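Local coordinates for protein pyrethroid hydrolase (Sphingobium faniae, PDB 5Y5R) that hydrolyses the ester bond of pyrethroid insecticides such as permethrin and cypermethrin, releasing the alcohol and the cyclopropanecarboxylic acid, at residues Gly46-Thr58 / Ile171-Asn183. Numbering follows the deposited sequence.
Sequences GGHLSVVDMEHYT and IQTQSTVPFGTPN. With 8NL ((2-methyl-3-phenyl-phenyl)methyl (1~{S})-3-[(~{E})-2-chloranyl-3,3,3-tris(fluoranyl)prop-1-enyl]-2,2-dimethyl-cyclopropane-1-carboxylate), chain G.
The H48 ring takes the methyl of T173 over one face and CG of L49 over the other. T173 CG2 sits 3.4 Å from the H48 ring centroid, a CH-pi contact. With H48 CG between its backbone N and carbonyl carbon (chi1 68°), the ring lies against this methyl. H48 NE2 is hydrogen-bonded to D136 OD2. The Y57 ring has P178 CD over one face, towards the rim. Q174 NE2 donates an almost straight hydrogen bond to Y57 OH (3.0 Å, 177°), and the hydroxyl oxygen lies in the amide plane; ring and amide planes are 83° apart. Q174 NE2 also donates to S175 O, and Q174 OE1 accepts from L13 N, so three bonds fix the amide. Y57 OH also bonds H41. At the edge of the F179 ring, in plane, lies fluorine F1 of 8NL, 3.2 Å from F179 CZ. In this alpha/beta hydrolase, the contact joins the loop and short helix 54-57 to strand 174-175, the edge of a small antiparallel sheet, and the turn after it, which reaches the ligand pocket. S175 OG accepts from V177 N, an ST turn, and donates to a water that bridges to H48 O and V51 O. Next to this turn V177 CG2 packs on V51 CG1 (4.2 Å). The selenomethionine M54, bent at chi2 and chi3, lays SE against P178 CB (3.8 Å) and V177 CG1. A second water, 2.7 Å from T181 OG1, accepts from M54 N.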
loop_
_atom_site.group_PDB
_atom_site.type_symbol
_atom_site.label_atom_id
_atom_site.label_comp_id
_atom_site.label_asym_id
_atom_site.label_seq_id
_atom_site.Cartn_x
_atom_site.Cartn_y
_atom_site.Cartn_z
ATOM N N GLY A 46 -9.576 1.287 18.870
ATOM C CA GLY A 46 -8.584 2.049 19.581
ATOM C C GLY A 46 -7.931 3.118 18.761
ATOM O O GLY A 46 -7.504 4.094 19.282
ATOM N N GLY A 47 -7.854 2.931 17.464
ATOM C CA GLY A 47 -7.287 3.998 16.678
ATOM C C GLY A 47 -5.775 4.056 16.805
ATOM O O GLY A 47 -5.118 3.147 17.343
ATOM N N HIS A 48 -5.234 5.212 16.411
ATOM C CA HIS A 48 -3.807 5.311 16.099
ATOM C C HIS A 48 -2.905 5.042 17.299
ATOM O O HIS A 48 -1.830 4.469 17.131
ATOM C CB HIS A 48 -3.482 6.696 15.535
ATOM C CG HIS A 48 -3.617 7.813 16.527
ATOM N ND1 HIS A 48 -4.832 8.274 16.980
ATOM C CD2 HIS A 48 -2.677 8.566 17.149
ATOM C CE1 HIS A 48 -4.638 9.264 17.835
ATOM N NE2 HIS A 48 -3.339 9.459 17.954
ATOM N N LEU A 49 -3.309 5.428 18.509
ATOM C CA LEU A 49 -2.393 5.238 19.632
ATOM C C LEU A 49 -2.264 3.787 20.059
ATOM O O LEU A 49 -1.366 3.466 20.851
ATOM C CB LEU A 49 -2.787 6.105 20.830
ATOM C CG LEU A 49 -2.731 7.622 20.648
ATOM C CD1 LEU A 49 -3.321 8.323 21.870
ATOM C CD2 LEU A 49 -1.318 8.106 20.411
ATOM N N SER A 50 -3.166 2.918 19.609
ATOM C CA SER A 50 -3.080 1.503 19.957
ATOM C C SER A 50 -1.980 0.775 19.199
ATOM O O SER A 50 -1.510 -0.269 19.650
ATOM C CB SER A 50 -4.436 0.836 19.690
ATOM O OG SER A 50 -4.683 0.742 18.288
ATOM N N VAL A 51 -1.515 1.313 18.085
ATOM C CA VAL A 51 -0.486 0.603 17.341
ATOM C C VAL A 51 0.832 0.695 18.098
ATOM O O VAL A 51 1.388 1.782 18.275
ATOM C CB VAL A 51 -0.346 1.173 15.933
ATOM C CG1 VAL A 51 0.694 0.371 15.180
ATOM C CG2 VAL A 51 -1.699 1.164 15.247
ATOM N N VAL A 52 1.392 -0.453 18.448
ATOM C CA VAL A 52 2.642 -0.468 19.189
ATOM C C VAL A 52 3.845 -0.422 18.258
ATOM O O VAL A 52 4.709 0.451 18.387
ATOM C CB VAL A 52 2.697 -1.715 20.077
ATOM C CG1 VAL A 52 4.015 -1.720 20.793
ATOM C CG2 VAL A 52 1.509 -1.719 21.040
ATOM N N ASP A 53 3.895 -1.314 17.282
ATOM C CA ASP A 53 5.016 -1.392 16.351
ATOM C C ASP A 53 4.513 -2.126 15.109
ATOM O O ASP A 53 3.314 -2.400 14.978
ATOM C CB ASP A 53 6.249 -2.028 17.019
ATOM C CG ASP A 53 6.014 -3.454 17.491
ATOM O OD1 ASP A 53 4.955 -4.034 17.186
ATOM O OD2 ASP A 53 6.911 -4.008 18.174
HETATM N N MSE A 54 5.410 -2.416 14.177
HETATM C CA MSE A 54 4.964 -2.949 12.896
HETATM C C MSE A 54 4.443 -4.366 12.993
HETATM O O MSE A 54 3.516 -4.723 12.279
HETATM C CB MSE A 54 6.091 -2.887 11.871
HETATM C CG MSE A 54 6.313 -1.461 11.358
HETATM SE SE MSE A 54 4.816 -0.806 10.301
HETATM C CE MSE A 54 5.245 -1.706 8.565
ATOM N N GLU A 55 5.080 -5.176 13.837
ATOM C CA GLU A 55 4.580 -6.522 14.067
ATOM C C GLU A 55 3.130 -6.460 14.498
ATOM O O GLU A 55 2.307 -7.272 14.063
ATOM C CB GLU A 55 5.411 -7.234 15.149
ATOM C CG GLU A 55 4.978 -8.706 15.402
ATOM C CD GLU A 55 3.678 -8.839 16.205
ATOM O OE1 GLU A 55 3.386 -7.911 16.994
ATOM O OE2 GLU A 55 2.908 -9.821 15.984
ATOM N N HIS A 56 2.805 -5.468 15.338
ATOM C CA HIS A 56 1.434 -5.243 15.782
ATOM C C HIS A 56 0.564 -4.704 14.659
ATOM O O HIS A 56 -0.576 -5.147 14.480
ATOM C CB HIS A 56 1.426 -4.257 16.947
ATOM C CG HIS A 56 0.073 -4.060 17.550
ATOM N ND1 HIS A 56 -0.283 -2.902 18.206
ATOM C CD2 HIS A 56 -1.007 -4.875 17.608
ATOM C CE1 HIS A 56 -1.527 -3.007 18.637
ATOM N NE2 HIS A 56 -1.989 -4.197 18.287
ATOM N N TYR A 57 1.070 -3.686 13.942
ATOM C CA TYR A 57 0.323 -3.071 12.844
ATOM C C TYR A 57 -0.058 -4.107 11.787
ATOM O O TYR A 57 -1.179 -4.087 11.271
ATOM C CB TYR A 57 1.170 -1.947 12.205
ATOM C CG TYR A 57 0.424 -0.967 11.307
ATOM C CD1 TYR A 57 -0.668 -0.250 11.788
ATOM C CD2 TYR A 57 0.853 -0.696 10.004
ATOM C CE1 TYR A 57 -1.344 0.630 10.996
ATOM C CE2 TYR A 57 0.163 0.222 9.201
ATOM C CZ TYR A 57 -0.934 0.859 9.700
ATOM O OH TYR A 57 -1.603 1.791 8.925
ATOM N N THR A 58 0.860 -5.017 11.454
ATOM C CA THR A 58 0.673 -5.925 10.331
ATOM C C THR A 58 0.078 -7.264 10.756
ATOM O O THR A 58 -0.041 -8.179 9.926
ATOM C CB THR A 58 2.007 -6.161 9.610
ATOM O OG1 THR A 58 3.048 -6.507 10.538
ATOM C CG2 THR A 58 2.437 -4.879 8.923
ATOM N N ILE A 171 -10.526 6.093 7.802
ATOM C CA ILE A 171 -10.474 6.358 9.239
ATOM C C ILE A 171 -10.109 7.831 9.447
ATOM O O ILE A 171 -9.798 8.561 8.506
ATOM C CB ILE A 171 -9.494 5.428 9.998
ATOM C CG1 ILE A 171 -8.114 5.463 9.363
ATOM C CG2 ILE A 171 -9.981 3.996 10.082
ATOM C CD1 ILE A 171 -7.049 4.837 10.232
ATOM N N GLN A 172 -10.178 8.266 10.706
ATOM C CA GLN A 172 -9.964 9.669 11.049
ATOM C C GLN A 172 -8.517 9.994 11.382
ATOM O O GLN A 172 -8.087 11.126 11.125
ATOM C CB GLN A 172 -10.835 10.067 12.256
ATOM C CG GLN A 172 -12.315 10.199 11.928
ATOM C CD GLN A 172 -12.591 11.156 10.770
ATOM O OE1 GLN A 172 -12.561 12.384 10.951
ATOM N NE2 GLN A 172 -12.837 10.613 9.585
ATOM N N THR A 173 -7.798 9.075 12.039
ATOM C CA THR A 173 -6.437 9.312 12.514
ATOM C C THR A 173 -5.516 8.118 12.259
ATOM O O THR A 173 -5.810 6.991 12.670
ATOM C CB THR A 173 -6.418 9.670 14.017
ATOM O OG1 THR A 173 -7.265 10.799 14.260
ATOM C CG2 THR A 173 -5.021 10.069 14.430
ATOM N N GLN A 174 -4.362 8.401 11.655
ATOM C CA GLN A 174 -3.389 7.412 11.214
ATOM C C GLN A 174 -2.170 7.395 12.128
ATOM O O GLN A 174 -1.653 8.460 12.482
ATOM C CB GLN A 174 -2.926 7.752 9.800
ATOM C CG GLN A 174 -1.660 7.018 9.456
ATOM C CD GLN A 174 -1.951 5.589 9.051
ATOM O OE1 GLN A 174 -2.967 5.308 8.401
ATOM N NE2 GLN A 174 -1.124 4.673 9.513
ATOM N N SER A 175 -1.643 6.204 12.430
ATOM C CA SER A 175 -0.434 6.083 13.249
ATOM C C SER A 175 0.825 6.419 12.448
ATOM O O SER A 175 0.934 6.108 11.265
ATOM C CB SER A 175 -0.297 4.673 13.810
ATOM O OG SER A 175 0.985 4.498 14.403
ATOM N N THR A 176 1.776 7.087 13.091
ATOM C CA THR A 176 3.014 7.425 12.388
ATOM C C THR A 176 4.018 6.276 12.398
ATOM O O THR A 176 5.096 6.402 11.797
ATOM C CB THR A 176 3.613 8.697 12.987
ATOM O OG1 THR A 176 3.912 8.459 14.364
ATOM C CG2 THR A 176 2.662 9.891 12.834
ATOM N N VAL A 177 3.622 5.143 12.990
ATOM C CA VAL A 177 4.526 3.998 13.134
ATOM C C VAL A 177 5.111 3.507 11.816
ATOM O O VAL A 177 6.316 3.214 11.780
ATOM C CB VAL A 177 3.815 2.865 13.905
ATOM C CG1 VAL A 177 4.523 1.514 13.688
ATOM C CG2 VAL A 177 3.754 3.183 15.389
ATOM N N PRO A 178 4.325 3.264 10.759
ATOM C CA PRO A 178 4.933 2.828 9.495
ATOM C C PRO A 178 5.838 3.859 8.840
ATOM O O PRO A 178 6.733 3.471 8.089
ATOM C CB PRO A 178 3.717 2.473 8.624
ATOM C CG PRO A 178 2.595 3.219 9.193
ATOM C CD PRO A 178 2.851 3.222 10.677
ATOM N N PHE A 179 5.616 5.153 9.061
ATOM C CA PHE A 179 6.453 6.145 8.405
ATOM C C PHE A 179 7.887 6.079 8.887
ATOM O O PHE A 179 8.804 6.467 8.147
ATOM C CB PHE A 179 5.901 7.551 8.611
ATOM C CG PHE A 179 4.746 7.862 7.738
ATOM C CD1 PHE A 179 4.945 8.338 6.452
ATOM C CD2 PHE A 179 3.454 7.649 8.183
ATOM C CE1 PHE A 179 3.863 8.626 5.638
ATOM C CE2 PHE A 179 2.380 7.920 7.375
ATOM C CZ PHE A 179 2.571 8.410 6.113
ATOM N N GLY A 180 8.100 5.608 10.112
ATOM C CA GLY A 180 9.402 5.720 10.717
ATOM C C GLY A 180 10.155 4.418 10.833
ATOM O O GLY A 180 11.278 4.419 11.338
ATOM N N THR A 181 9.586 3.304 10.293
ATOM C CA THR A 181 10.215 2.003 10.470
ATOM C C THR A 181 11.053 1.626 9.253
ATOM O O THR A 181 10.612 1.822 8.111
ATOM C CB THR A 181 9.157 0.937 10.749
ATOM O OG1 THR A 181 8.803 1.012 12.146
ATOM C CG2 THR A 181 9.675 -0.465 10.399
ATOM N N PRO A 182 12.307 1.241 9.450
ATOM C CA PRO A 182 13.145 0.887 8.306
ATOM C C PRO A 182 12.704 -0.451 7.737
ATOM O O PRO A 182 12.186 -1.311 8.461
ATOM C CB PRO A 182 14.554 0.776 8.913
ATOM C CG PRO A 182 14.462 1.269 10.316
ATOM C CD PRO A 182 13.022 1.050 10.719
ATOM N N ASN A 183 12.938 -0.623 6.436
ATOM C CA ASN A 183 12.682 -1.906 5.782
ATOM C C ASN A 183 13.677 -2.944 6.265
ATOM O O ASN A 183 14.880 -2.746 6.102
ATOM C CB ASN A 183 12.744 -1.784 4.267
ATOM C CG ASN A 183 12.433 -3.105 3.568
ATOM O OD1 ASN A 183 12.107 -4.098 4.212
ATOM N ND2 ASN A 183 12.474 -3.099 2.255
HETATM C C 8NL G . -4.878 9.520 2.785
HETATM C C8 8NL G . -8.861 10.280 2.938
HETATM C C9 8NL G . -9.580 11.169 3.731
HETATM C C10 8NL G . -9.169 12.489 3.852
HETATM C C11 8NL G . -8.026 12.863 3.149
HETATM C C12 8NL G . -7.321 11.957 2.357
HETATM C C13 8NL G . -3.803 7.355 0.935
HETATM O O 8NL G . -2.614 8.182 0.908
HETATM CL CL 8NL G . 3.057 12.063 2.869
HETATM C C21 8NL G . 1.857 10.776 2.723
HETATM C C22 8NL G . 0.650 10.841 3.628
HETATM F F2 8NL G . -0.389 11.212 2.901
HETATM F F1 8NL G . 0.393 9.700 4.236
HETATM F F 8NL G . 0.900 11.747 4.551
HETATM C C20 8NL G . 2.013 9.826 1.800
HETATM C C16 8NL G . 1.024 8.688 1.664
HETATM C C17 8NL G . 1.331 8.022 0.327
HETATM C C18 8NL G . 2.034 6.875 1.039
HETATM C C19 8NL G . 2.241 8.860 -0.585
HETATM C C15 8NL G . -0.078 8.617 0.611
HETATM C C14 8NL G . -1.211 7.714 1.106
HETATM O O1 8NL G . -0.954 6.668 1.705
HETATM C C2 8NL G . -5.175 8.036 0.800
HETATM C C3 8NL G . -5.973 7.583 -0.243
HETATM C C4 8NL G . -7.243 8.106 -0.485
HETATM C C5 8NL G . -7.765 9.084 0.356
HETATM C C6 8NL G . -7.014 9.579 1.415
HETATM C C1 8NL G . -5.715 9.040 1.644
HETATM C C7 8NL G . -7.715 10.638 2.249
HETATM O O HOH W 1 1.026 4.583 17.420
HETATM O O HOH W 2 8.110 -0.581 14.256
#